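Local coordinates for acetylcholine-binding protein (Bulinus truncatus, PDB 2BJ0) that forms a pentamer that probably binds acetylcholine, its subunits being counterparts of the ligand-binding domain of nicotinic receptors, at residues L29-M34 with L50-S55; L85-A90 with P114-R119; S178-K183 with D193-F198; L75-M80 with D100-S105. All blocks are in the same frame, centred on the assembly; numbering follows the deposited sequence.

Contact 1 (L29-M34 with L50-S55)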
# COMPACT_ATOMS: atom_id res chain seq x y z
N LEU A 29 4.72 -28.07 5.25
CA LEU A 29 3.99 -27.36 4.18
C LEU A 29 3.27 -28.33 3.30
O LEU A 29 3.82 -29.37 2.91
CB LEU A 29 4.96 -26.60 3.27
CG LEU A 29 5.79 -25.50 3.90
CD1 LEU A 29 6.65 -24.80 2.83
CD2 LEU A 29 4.84 -24.53 4.61
N ASN A 30 2.02 -28.00 3.01
CA ASN A 30 1.21 -28.63 1.97
C ASN A 30 0.65 -27.48 1.14
O ASN A 30 0.67 -26.35 1.61
CB ASN A 30 0.09 -29.48 2.57
CG ASN A 30 0.58 -30.89 2.97
OD1 ASN A 30 0.39 -31.32 4.10
ND2 ASN A 30 1.25 -31.58 2.04
N PHE A 31 0.18 -27.76 -0.07
CA PHE A 31 -0.26 -26.71 -0.97
C PHE A 31 -1.53 -27.13 -1.65
O PHE A 31 -1.78 -28.32 -1.85
CB PHE A 31 0.81 -26.39 -2.04
CG PHE A 31 2.09 -25.88 -1.47
CD1 PHE A 31 2.27 -24.52 -1.22
CD2 PHE A 31 3.14 -26.74 -1.22
CE1 PHE A 31 3.44 -24.03 -0.70
CE2 PHE A 31 4.33 -26.26 -0.71
CZ PHE A 31 4.49 -24.89 -0.45
N LYS A 32 -2.33 -26.15 -2.01
CA LYS A 32 -3.50 -26.36 -2.83
C LYS A 32 -3.40 -25.40 -4.01
O LYS A 32 -3.48 -24.17 -3.83
CB LYS A 32 -4.78 -26.07 -2.04
CG LYS A 32 -5.01 -26.96 -0.81
CD LYS A 32 -5.54 -28.32 -1.25
CE LYS A 32 -5.21 -29.36 -0.23
NZ LYS A 32 -5.69 -30.70 -0.67
N LEU A 33 -3.23 -25.94 -5.22
CA LEU A 33 -3.29 -25.13 -6.41
C LEU A 33 -4.75 -24.96 -6.77
O LEU A 33 -5.40 -25.93 -7.12
CB LEU A 33 -2.45 -25.73 -7.56
CG LEU A 33 -2.41 -24.97 -8.90
CD1 LEU A 33 -1.80 -23.58 -8.72
CD2 LEU A 33 -1.61 -25.72 -9.96
N MET A 34 -5.26 -23.73 -6.63
CA MET A 34 -6.69 -23.43 -6.77
C MET A 34 -7.13 -23.05 -8.18
O MET A 34 -8.24 -23.37 -8.61
CB MET A 34 -7.09 -22.30 -5.81
CG MET A 34 -6.72 -22.56 -4.35
SD MET A 34 -7.59 -23.97 -3.64
CE MET A 34 -9.28 -23.36 -3.63
N LEU A 50 -2.84 -20.03 -5.00
CA LEU A 50 -2.21 -21.10 -4.24
C LEU A 50 -2.50 -20.88 -2.76
O LEU A 50 -2.26 -19.78 -2.22
CB LEU A 50 -0.70 -21.04 -4.51
CG LEU A 50 0.24 -22.08 -3.88
CD1 LEU A 50 0.06 -23.48 -4.53
CD2 LEU A 50 1.70 -21.63 -3.97
N TRP A 51 -3.05 -21.90 -2.08
CA TRP A 51 -3.02 -21.91 -0.62
C TRP A 51 -1.78 -22.65 -0.17
O TRP A 51 -1.50 -23.72 -0.70
CB TRP A 51 -4.22 -22.65 -0.05
CG TRP A 51 -5.56 -22.14 -0.44
CD1 TRP A 51 -5.85 -21.01 -1.20
CD2 TRP A 51 -6.82 -22.70 -0.06
NE1 TRP A 51 -7.22 -20.86 -1.30
CE2 TRP A 51 -7.84 -21.87 -0.61
CE3 TRP A 51 -7.20 -23.83 0.69
CZ2 TRP A 51 -9.19 -22.15 -0.45
CZ3 TRP A 51 -8.57 -24.09 0.86
CH2 TRP A 51 -9.53 -23.25 0.30
N THR A 52 -1.06 -22.06 0.77
CA THR A 52 0.09 -22.66 1.44
C THR A 52 -0.39 -23.02 2.81
O THR A 52 -0.87 -22.16 3.52
CB THR A 52 1.25 -21.64 1.59
OG1 THR A 52 1.87 -21.43 0.32
CG2 THR A 52 2.43 -22.25 2.42
N GLN A 53 -0.30 -24.30 3.18
CA GLN A 53 -0.77 -24.72 4.48
C GLN A 53 0.44 -24.99 5.33
O GLN A 53 1.07 -26.03 5.15
CB GLN A 53 -1.65 -25.98 4.37
CG GLN A 53 -2.72 -25.92 3.29
CD GLN A 53 -3.58 -27.18 3.17
OE1 GLN A 53 -4.69 -27.10 2.67
NE2 GLN A 53 -3.07 -28.32 3.64
N ALA A 54 0.78 -24.06 6.22
CA ALA A 54 1.99 -24.18 7.00
C ALA A 54 1.66 -24.50 8.46
O ALA A 54 0.83 -23.82 9.07
CB ALA A 54 2.80 -22.88 6.93
N SER A 55 2.33 -25.50 9.02
CA SER A 55 2.17 -25.72 10.45
C SER A 55 3.47 -25.95 11.19
O SER A 55 4.45 -26.45 10.62
CB SER A 55 1.12 -26.78 10.78
OG SER A 55 1.21 -27.89 9.92
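Met34 spreads over one face of the Trp51 indole: SD stands 3.8 Å from the centroid of the five-membered ring, a Met-aromatic contact, while CG makes a CH-pi contact with the same ring. The bend at chi2 (-64°) turns SD over the ring, and a second at chi3 (-67°) carries CE on to the six-membered ring, 3.4 Å from Trp51 CZ2. Phe31 is met differently. Thr52 lies beside it, pointing the same way, and its OG1 reaches the ring edge 3.2 Å from Phe31 CE1; Leu50 CD1 rests on Phe31 CB at 3.9 Å. On the same side of the sheet Leu29 CD2 touches Ala54 CB at 3.5 Å. The reverse side carries Asn30, Lys32, Trp51 and Gln53; Gln53 OE1 lies 3.5 Å from Lys32 CG, the charged end of Lys32 goes on to salt bridges with Glu163 and Glu156, and Gln53 NE2 bonds to Glu156. Between the two sides run antiparallel backbone bonds, Lys32 with Trp51 (Lys32 N to Trp51 O, 2.9 Å) and Asn30 with Gln53. The pair is a beta hairpin deep in the immunoglobulin-like fold: strand 190-202 packs on Leu29, Phe31 and Leu33, strand 109-121 adjoins Trp51, and Trp142 of a neighbouring subunit meets the indole edge-to-face.

Contact 2 (L85-A90 with P114-R119); sequences LSFYNA and PSQRVR
Phe87 and Ala90, the two residues that lean most on strand 115-119 from this side, are tied together by the bond from Ala90 N to Phe87 O (3.1 Å), which closes a type I beta turn. No hydrogen bond spans the two segments, so the contact is a worked example of packing between two sheets. Its centre is the Phe87 ring. Over one face sits Val118: CG2 lies 3.5 Å above the ring plane, displaced toward the rim, and makes a CH-pi contact; Val118 CG2 is 3.6 Å from both Phe87 CE2 and Phe87 CZ. The other methyl, CG1, stays nearer the root of the ring, 3.9 Å from Phe87 CG. At the ring edge comes Gln116, whose OE1 approaches Phe87 CE2 to 3.5 Å, with the amide plane turned 46° from the ring. Farther along, Ala90 CA meets Arg119 O at 3.4 Å in a CA-H...O contact, while the Arg119 side chain leads away to a salt bridge with Glu47. An alanine in place of Phe87 would probably open a gap over the Val118 methyls and leave Gln116 OE1 without the ring edge it leans against. Ile137, Val139 and Leu50 also touch the ring. The chemistry is thus chiefly that of an apolar seam: Val118 contributes methyls to a face, and the carbonyl oxygen of Gln116 lies beside the weakly positive C-H rim, a placement that is likely to be mildly favourable.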
# COMPACT_ATOMS: atom_id res chain seq x y z
N LEU A 85 8.46 -17.54 4.65
CA LEU A 85 8.45 -18.24 3.36
C LEU A 85 8.44 -17.26 2.21
O LEU A 85 7.65 -16.30 2.20
CB LEU A 85 7.23 -19.14 3.24
CG LEU A 85 7.13 -20.26 4.27
CD1 LEU A 85 5.75 -20.82 4.15
CD2 LEU A 85 8.22 -21.32 4.05
N SER A 86 9.34 -17.46 1.27
CA SER A 86 9.35 -16.69 0.05
C SER A 86 9.25 -17.66 -1.10
O SER A 86 9.70 -18.84 -1.01
CB SER A 86 10.63 -15.84 -0.08
OG SER A 86 10.74 -14.87 0.97
N PHE A 87 8.68 -17.17 -2.19
CA PHE A 87 8.74 -17.88 -3.46
C PHE A 87 10.00 -17.44 -4.17
O PHE A 87 10.09 -16.31 -4.67
CB PHE A 87 7.53 -17.56 -4.31
CG PHE A 87 6.23 -17.99 -3.68
CD1 PHE A 87 5.79 -19.30 -3.79
CD2 PHE A 87 5.43 -17.07 -3.00
CE1 PHE A 87 4.59 -19.70 -3.21
CE2 PHE A 87 4.22 -17.48 -2.41
CZ PHE A 87 3.81 -18.80 -2.53
N TYR A 88 10.98 -18.34 -4.21
CA TYR A 88 12.31 -18.05 -4.74
C TYR A 88 12.29 -17.64 -6.21
O TYR A 88 13.18 -16.90 -6.66
CB TYR A 88 13.22 -19.26 -4.53
CG TYR A 88 13.93 -19.23 -3.19
CD1 TYR A 88 13.23 -19.35 -1.98
CD2 TYR A 88 15.31 -19.00 -3.14
CE1 TYR A 88 13.90 -19.29 -0.74
CE2 TYR A 88 16.00 -18.94 -1.93
CZ TYR A 88 15.30 -19.09 -0.74
OH TYR A 88 16.03 -19.00 0.45
N ASN A 89 11.31 -18.12 -6.97
CA ASN A 89 11.24 -17.80 -8.39
C ASN A 89 10.10 -16.83 -8.72
O ASN A 89 9.66 -16.75 -9.84
CB ASN A 89 11.18 -19.06 -9.27
CG ASN A 89 9.94 -19.92 -9.02
OD1 ASN A 89 9.45 -20.10 -7.90
ND2 ASN A 89 9.45 -20.52 -10.10
N ALA A 90 9.61 -16.11 -7.72
CA ALA A 90 8.51 -15.18 -7.96
C ALA A 90 9.05 -13.98 -8.71
O ALA A 90 10.21 -13.58 -8.53
CB ALA A 90 7.88 -14.75 -6.66
N PRO A 114 -2.24 -19.04 4.25
CA PRO A 114 -2.44 -17.91 3.36
C PRO A 114 -2.91 -18.32 1.93
O PRO A 114 -2.34 -19.24 1.35
CB PRO A 114 -1.03 -17.26 3.30
CG PRO A 114 -0.05 -18.30 3.71
CD PRO A 114 -0.81 -19.32 4.52
N SER A 115 -3.93 -17.67 1.39
CA SER A 115 -4.19 -17.80 -0.04
C SER A 115 -3.47 -16.67 -0.78
O SER A 115 -3.73 -15.46 -0.46
CB SER A 115 -5.69 -17.77 -0.32
OG SER A 115 -5.91 -17.92 -1.73
N GLN A 116 -2.59 -17.00 -1.74
CA GLN A 116 -1.85 -15.93 -2.48
C GLN A 116 -1.87 -16.11 -3.98
O GLN A 116 -1.84 -17.25 -4.49
CB GLN A 116 -0.38 -15.83 -2.04
CG GLN A 116 -0.16 -15.71 -0.51
CD GLN A 116 1.25 -16.07 -0.12
OE1 GLN A 116 1.62 -17.27 -0.05
NE2 GLN A 116 2.05 -15.07 0.11
N ARG A 117 -1.91 -14.99 -4.68
CA ARG A 117 -1.74 -14.96 -6.12
C ARG A 117 -0.27 -14.73 -6.41
O ARG A 117 0.27 -13.68 -6.04
CB ARG A 117 -2.59 -13.85 -6.78
CG ARG A 117 -2.35 -13.82 -8.28
CD ARG A 117 -3.24 -12.90 -9.11
NE ARG A 117 -3.41 -11.57 -8.53
CZ ARG A 117 -3.39 -10.44 -9.23
NH1 ARG A 117 -3.16 -10.45 -10.54
NH2 ARG A 117 -3.57 -9.29 -8.60
N VAL A 118 0.37 -15.70 -7.09
CA VAL A 118 1.81 -15.78 -7.32
C VAL A 118 2.14 -15.82 -8.82
O VAL A 118 1.58 -16.64 -9.56
CB VAL A 118 2.42 -17.07 -6.66
CG1 VAL A 118 3.93 -17.01 -6.66
CG2 VAL A 118 1.97 -17.19 -5.22
N ARG A 119 3.08 -14.99 -9.25
CA ARG A 119 3.47 -14.87 -10.63
C ARG A 119 4.91 -15.31 -10.82
O ARG A 119 5.78 -14.98 -10.02
CB ARG A 119 3.33 -13.40 -11.10
CG ARG A 119 3.47 -13.20 -12.64
CD ARG A 119 3.60 -11.68 -13.04
NE ARG A 119 2.37 -10.98 -12.67
CZ ARG A 119 2.24 -9.65 -12.54
NH1 ARG A 119 3.28 -8.83 -12.72
NH2 ARG A 119 1.05 -9.14 -12.20

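Contact 3 (S178-K183 with D193-F198); sequences SLNRKK and DIEITF
Asp193 pairs with Asn180 where strands 170-183 and 190-202 form the antiparallel beta hairpin whose connection, loop C of this receptor family, carries the Cys186-Cys187 disulfide. The two backbones bond in both directions, Asn180 N reaching Asp193 O at 2.8 Å, and the side chains repeat the link: Asn180 ND2 gives a nearly straight bond (175°) to Asp193 OD1, 3.2 Å away, arriving from above the carboxylate plane. Asp193 holds CG between N and the carbonyl carbon (chi1 66°), which sets CG on the side of Asn180. The buried OD2 has no hydrogen-bond partner in the model; Lys182 NZ stands 4.5 Å from Asp193 OD2, beyond a salt bridge, but its charge is likely to ease the burial. Next, Ile194 turns to the other side of the sheet, its CG1 4.1 Å from Leu179 CD1, and there Leu29 and Leu151 pack on it. Glu195 then returns to the polar side, exchanging backbone bonds with Ser178 (Glu195 N to Ser178 O, 2.8 Å). A leucine in place of Asn180 would probably leave Asp193 OD1 without its amide donor and Ser178 OG without its acceptor. On its other edge the strand pairs with strand 133-141 by backbone bonds, from Ile194-Val139 to Phe198-Cys135. The Asn180 amide works at both ends: ND2 also rests against Glu195 CB at 3.6 Å, while OD1 accepts from Ser178 OG at 3.0 Å.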
# COMPACT_ATOMS: atom_id res chain seq x y z
N SER A 178 8.37 -31.74 -4.18
CA SER A 178 9.57 -32.40 -3.77
C SER A 178 10.33 -31.50 -2.78
O SER A 178 10.36 -30.28 -2.93
CB SER A 178 10.40 -32.71 -5.01
OG SER A 178 11.76 -32.84 -4.67
N LEU A 179 10.93 -32.12 -1.77
CA LEU A 179 11.71 -31.40 -0.78
C LEU A 179 13.18 -31.47 -1.16
O LEU A 179 13.70 -32.53 -1.47
CB LEU A 179 11.48 -32.01 0.62
CG LEU A 179 12.43 -31.65 1.77
CD1 LEU A 179 12.40 -30.13 2.09
CD2 LEU A 179 12.10 -32.46 3.02
N ASN A 180 13.86 -30.32 -1.15
CA ASN A 180 15.27 -30.27 -1.54
C ASN A 180 16.02 -29.40 -0.55
O ASN A 180 15.41 -28.70 0.25
CB ASN A 180 15.42 -29.70 -2.96
CG ASN A 180 14.34 -30.21 -3.93
OD1 ASN A 180 14.38 -31.36 -4.38
ND2 ASN A 180 13.39 -29.34 -4.27
N ARG A 181 17.35 -29.47 -0.60
CA ARG A 181 18.19 -28.49 0.09
C ARG A 181 19.35 -28.02 -0.76
O ARG A 181 19.90 -28.80 -1.54
CB ARG A 181 18.67 -28.99 1.45
CG ARG A 181 19.29 -30.35 1.44
CD ARG A 181 18.93 -31.15 2.67
NE ARG A 181 17.48 -31.39 2.73
CZ ARG A 181 16.84 -31.90 3.78
NH1 ARG A 181 17.50 -32.22 4.89
NH2 ARG A 181 15.53 -32.09 3.71
N LYS A 182 19.69 -26.74 -0.63
CA LYS A 182 20.67 -26.07 -1.47
C LYS A 182 21.73 -25.31 -0.66
O LYS A 182 21.44 -24.77 0.41
CB LYS A 182 19.98 -25.10 -2.46
CG LYS A 182 19.02 -25.77 -3.48
CD LYS A 182 19.77 -26.63 -4.54
CE LYS A 182 18.96 -27.86 -5.00
NZ LYS A 182 17.70 -27.52 -5.75
N LYS A 183 22.95 -25.28 -1.17
CA LYS A 183 24.02 -24.43 -0.63
C LYS A 183 23.91 -23.04 -1.26
O LYS A 183 23.95 -22.90 -2.49
CB LYS A 183 25.40 -25.04 -0.94
CG LYS A 183 26.46 -24.99 0.18
CD LYS A 183 26.34 -23.81 1.14
CE LYS A 183 27.70 -23.33 1.60
NZ LYS A 183 28.03 -22.03 0.94
N ASP A 193 14.09 -26.17 0.64
CA ASP A 193 12.96 -25.68 -0.13
C ASP A 193 12.04 -26.81 -0.52
O ASP A 193 12.44 -27.97 -0.56
CB ASP A 193 13.40 -24.84 -1.34
CG ASP A 193 14.14 -25.65 -2.36
OD1 ASP A 193 13.48 -26.28 -3.23
OD2 ASP A 193 15.38 -25.69 -2.41
N ILE A 194 10.78 -26.47 -0.75
CA ILE A 194 9.89 -27.42 -1.40
C ILE A 194 9.60 -26.87 -2.79
O ILE A 194 9.34 -25.66 -2.96
CB ILE A 194 8.61 -27.65 -0.58
CG1 ILE A 194 8.99 -28.33 0.73
CG2 ILE A 194 7.57 -28.49 -1.37
CD1 ILE A 194 7.84 -28.60 1.68
N GLU A 195 9.67 -27.75 -3.77
CA GLU A 195 9.42 -27.37 -5.14
C GLU A 195 8.14 -28.00 -5.64
O GLU A 195 8.03 -29.24 -5.68
CB GLU A 195 10.61 -27.79 -6.00
CG GLU A 195 10.43 -27.49 -7.48
CD GLU A 195 11.74 -27.14 -8.17
OE1 GLU A 195 12.71 -26.71 -7.48
OE2 GLU A 195 11.80 -27.29 -9.42
N ILE A 196 7.19 -27.16 -6.04
CA ILE A 196 5.98 -27.64 -6.68
C ILE A 196 6.17 -27.74 -8.18
O ILE A 196 6.60 -26.78 -8.81
CB ILE A 196 4.76 -26.74 -6.35
CG1 ILE A 196 4.56 -26.65 -4.84
CG2 ILE A 196 3.51 -27.30 -6.99
CD1 ILE A 196 3.68 -25.49 -4.46
N THR A 197 5.84 -28.89 -8.75
CA THR A 197 5.89 -29.08 -10.19
C THR A 197 4.48 -29.44 -10.66
O THR A 197 3.84 -30.33 -10.10
CB THR A 197 6.91 -30.21 -10.54
OG1 THR A 197 8.22 -29.79 -10.14
CG2 THR A 197 7.03 -30.34 -12.04
N PHE A 198 3.98 -28.72 -11.65
CA PHE A 198 2.69 -29.03 -12.22
C PHE A 198 2.72 -28.94 -13.73
O PHE A 198 3.59 -28.26 -14.31
CB PHE A 198 1.55 -28.21 -11.57
CG PHE A 198 1.62 -26.73 -11.82
CD1 PHE A 198 2.39 -25.91 -11.00
CD2 PHE A 198 0.91 -26.16 -12.87
CE1 PHE A 198 2.44 -24.52 -11.25
CE2 PHE A 198 0.97 -24.76 -13.13
CZ PHE A 198 1.73 -23.97 -12.32

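Contact 4 (L75-M80 with D100-S105); sequences LPVSKM and DRVVVS
Leu75 and Val102 form a hydrogen-bonded antiparallel pair near the end of strand 72-76, followed by the non-hydrogen-bonded pair Pro76-Arg101, before the chain leaves the sheet through a 3-10 segment at 77-79. Among the hydrogen bonds, Leu75 N to Val102 O and Val102 N to Leu75 O are both 2.8 Å long. A third follows past Pro76, whose nitrogen carries no hydrogen: Val77 N bonds straight (176°) to Asp100 O at 3.2 Å. Polar groups also meet apolar ones. The Asp100 carboxylate lies against the Val77 methyls, with OD1 3.6 Å from Val77 CG2, and the same OD1 bonds to Tyr112. Pro76 runs alongside Arg101, and its CD sits 3.8 Å above the guanidinium plane, toward the rim. Hydrogen bonds hold the guanidinium in place, NH1 to Ser74 and NH2 to the backbone of Asp15 of a neighbouring subunit, so the strand pair takes part in a subunit interface of the pentamer. The purely apolar contacts lie on the side of the sheet bearing Val102 and Val104. Val77 CG2 touches Val102 CG1 at 3.7 Å, and Leu75 CD1 reaches Val104 CG2. Met80 approaches from beyond the turn. Its chain bends at chi3 (76°), and CE ends tip to tip with Val104, 3.5 Å from Val104 CG2.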
# COMPACT_ATOMS: atom_id res chain seq x y z
N LEU A 75 -5.53 -15.84 15.90
CA LEU A 75 -4.87 -14.59 16.23
C LEU A 75 -4.28 -13.95 14.98
O LEU A 75 -3.93 -14.66 14.02
CB LEU A 75 -3.78 -14.81 17.26
CG LEU A 75 -4.22 -15.46 18.59
CD1 LEU A 75 -3.05 -16.24 19.22
CD2 LEU A 75 -4.77 -14.39 19.51
N PRO A 76 -4.16 -12.63 14.99
CA PRO A 76 -3.50 -11.94 13.91
C PRO A 76 -2.07 -12.42 13.86
O PRO A 76 -1.43 -12.63 14.90
CB PRO A 76 -3.53 -10.44 14.33
CG PRO A 76 -4.65 -10.35 15.33
CD PRO A 76 -4.59 -11.69 16.05
N VAL A 77 -1.60 -12.61 12.65
CA VAL A 77 -0.25 -12.94 12.31
C VAL A 77 0.79 -12.06 12.96
O VAL A 77 1.87 -12.53 13.29
CB VAL A 77 -0.13 -12.95 10.77
CG1 VAL A 77 1.16 -12.41 10.27
CG2 VAL A 77 -0.40 -14.35 10.24
N SER A 78 0.48 -10.77 13.16
CA SER A 78 1.43 -9.86 13.79
C SER A 78 1.71 -10.20 15.26
O SER A 78 2.63 -9.64 15.85
CB SER A 78 0.87 -8.44 13.73
OG SER A 78 -0.33 -8.39 14.47
N LYS A 79 0.93 -11.09 15.87
CA LYS A 79 1.07 -11.41 17.30
C LYS A 79 2.14 -12.47 17.62
O LYS A 79 2.48 -12.67 18.77
CB LYS A 79 -0.27 -11.84 17.90
CG LYS A 79 -1.28 -10.68 17.92
CD LYS A 79 -0.72 -9.51 18.68
CE LYS A 79 -1.30 -8.19 18.17
NZ LYS A 79 -0.64 -7.05 18.85
N MET A 80 2.67 -13.14 16.61
CA MET A 80 3.71 -14.15 16.86
C MET A 80 4.66 -14.29 15.69
O MET A 80 4.39 -13.77 14.62
CB MET A 80 3.05 -15.48 17.17
CG MET A 80 2.26 -16.01 16.01
SD MET A 80 1.82 -17.75 16.25
CE MET A 80 0.50 -17.47 17.43
N ASP A 100 -5.28 -12.41 7.35
CA ASP A 100 -3.94 -12.80 7.80
C ASP A 100 -3.93 -13.18 9.28
O ASP A 100 -3.55 -12.37 10.14
CB ASP A 100 -2.93 -11.69 7.51
CG ASP A 100 -1.57 -12.21 7.14
OD1 ASP A 100 -1.42 -13.45 6.94
OD2 ASP A 100 -0.58 -11.46 7.02
N ARG A 101 -4.32 -14.42 9.56
CA ARG A 101 -4.48 -14.90 10.91
C ARG A 101 -3.98 -16.33 11.01
O ARG A 101 -4.02 -17.06 10.04
CB ARG A 101 -5.95 -14.92 11.27
CG ARG A 101 -6.58 -13.58 11.48
CD ARG A 101 -7.88 -13.70 12.21
NE ARG A 101 -8.08 -12.54 13.05
CZ ARG A 101 -8.20 -12.54 14.37
NH1 ARG A 101 -8.18 -13.64 15.07
NH2 ARG A 101 -8.39 -11.39 14.98
N VAL A 102 -3.49 -16.71 12.19
CA VAL A 102 -3.10 -18.11 12.47
C VAL A 102 -4.10 -18.68 13.48
O VAL A 102 -4.87 -17.91 14.12
CB VAL A 102 -1.66 -18.23 13.03
CG1 VAL A 102 -0.64 -17.61 12.06
CG2 VAL A 102 -1.53 -17.58 14.39
N VAL A 103 -4.10 -20.00 13.63
CA VAL A 103 -4.91 -20.69 14.62
C VAL A 103 -4.01 -21.56 15.47
O VAL A 103 -3.28 -22.41 14.96
CB VAL A 103 -5.98 -21.58 14.00
CG1 VAL A 103 -6.71 -22.37 15.10
CG2 VAL A 103 -6.97 -20.74 13.15
N VAL A 104 -4.08 -21.32 16.78
CA VAL A 104 -3.27 -21.97 17.78
C VAL A 104 -4.15 -22.99 18.50
O VAL A 104 -5.25 -22.65 18.94
CB VAL A 104 -2.74 -20.94 18.82
CG1 VAL A 104 -1.82 -21.58 19.79
CG2 VAL A 104 -2.06 -19.78 18.12
N SER A 105 -3.67 -24.23 18.58
CA SER A 105 -4.36 -25.33 19.25
C SER A 105 -3.93 -25.44 20.69
O SER A 105 -2.92 -24.87 21.07
CB SER A 105 -4.01 -26.64 18.54
OG SER A 105 -4.50 -26.61 17.22

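In the fold
Contact 1 lies nearest the centre of the chain and touches two of the others. Contact 2 joins it through strand pairing, with Leu50 O and Gln116 N 2.8 Å apart, a probable hydrogen bond; their centres lie 11 Å apart. Contact 3 packs from the facing sheet, Phe31 CG lying 3.4 Å from Ile196 CD1. Contact 4 shares a sheet with contact 2, nearest atoms about 5 Å apart, and lies across the chain's centre from contact 3, about 26 Å between centres. Gln53 packs on Cys186 of a neighbouring subunit, so contact 1 probably borders the acetylcholine pocket under the neighbour's loop C; the chain's own loop C, beyond contact 3, would serve the pocket at its other interface.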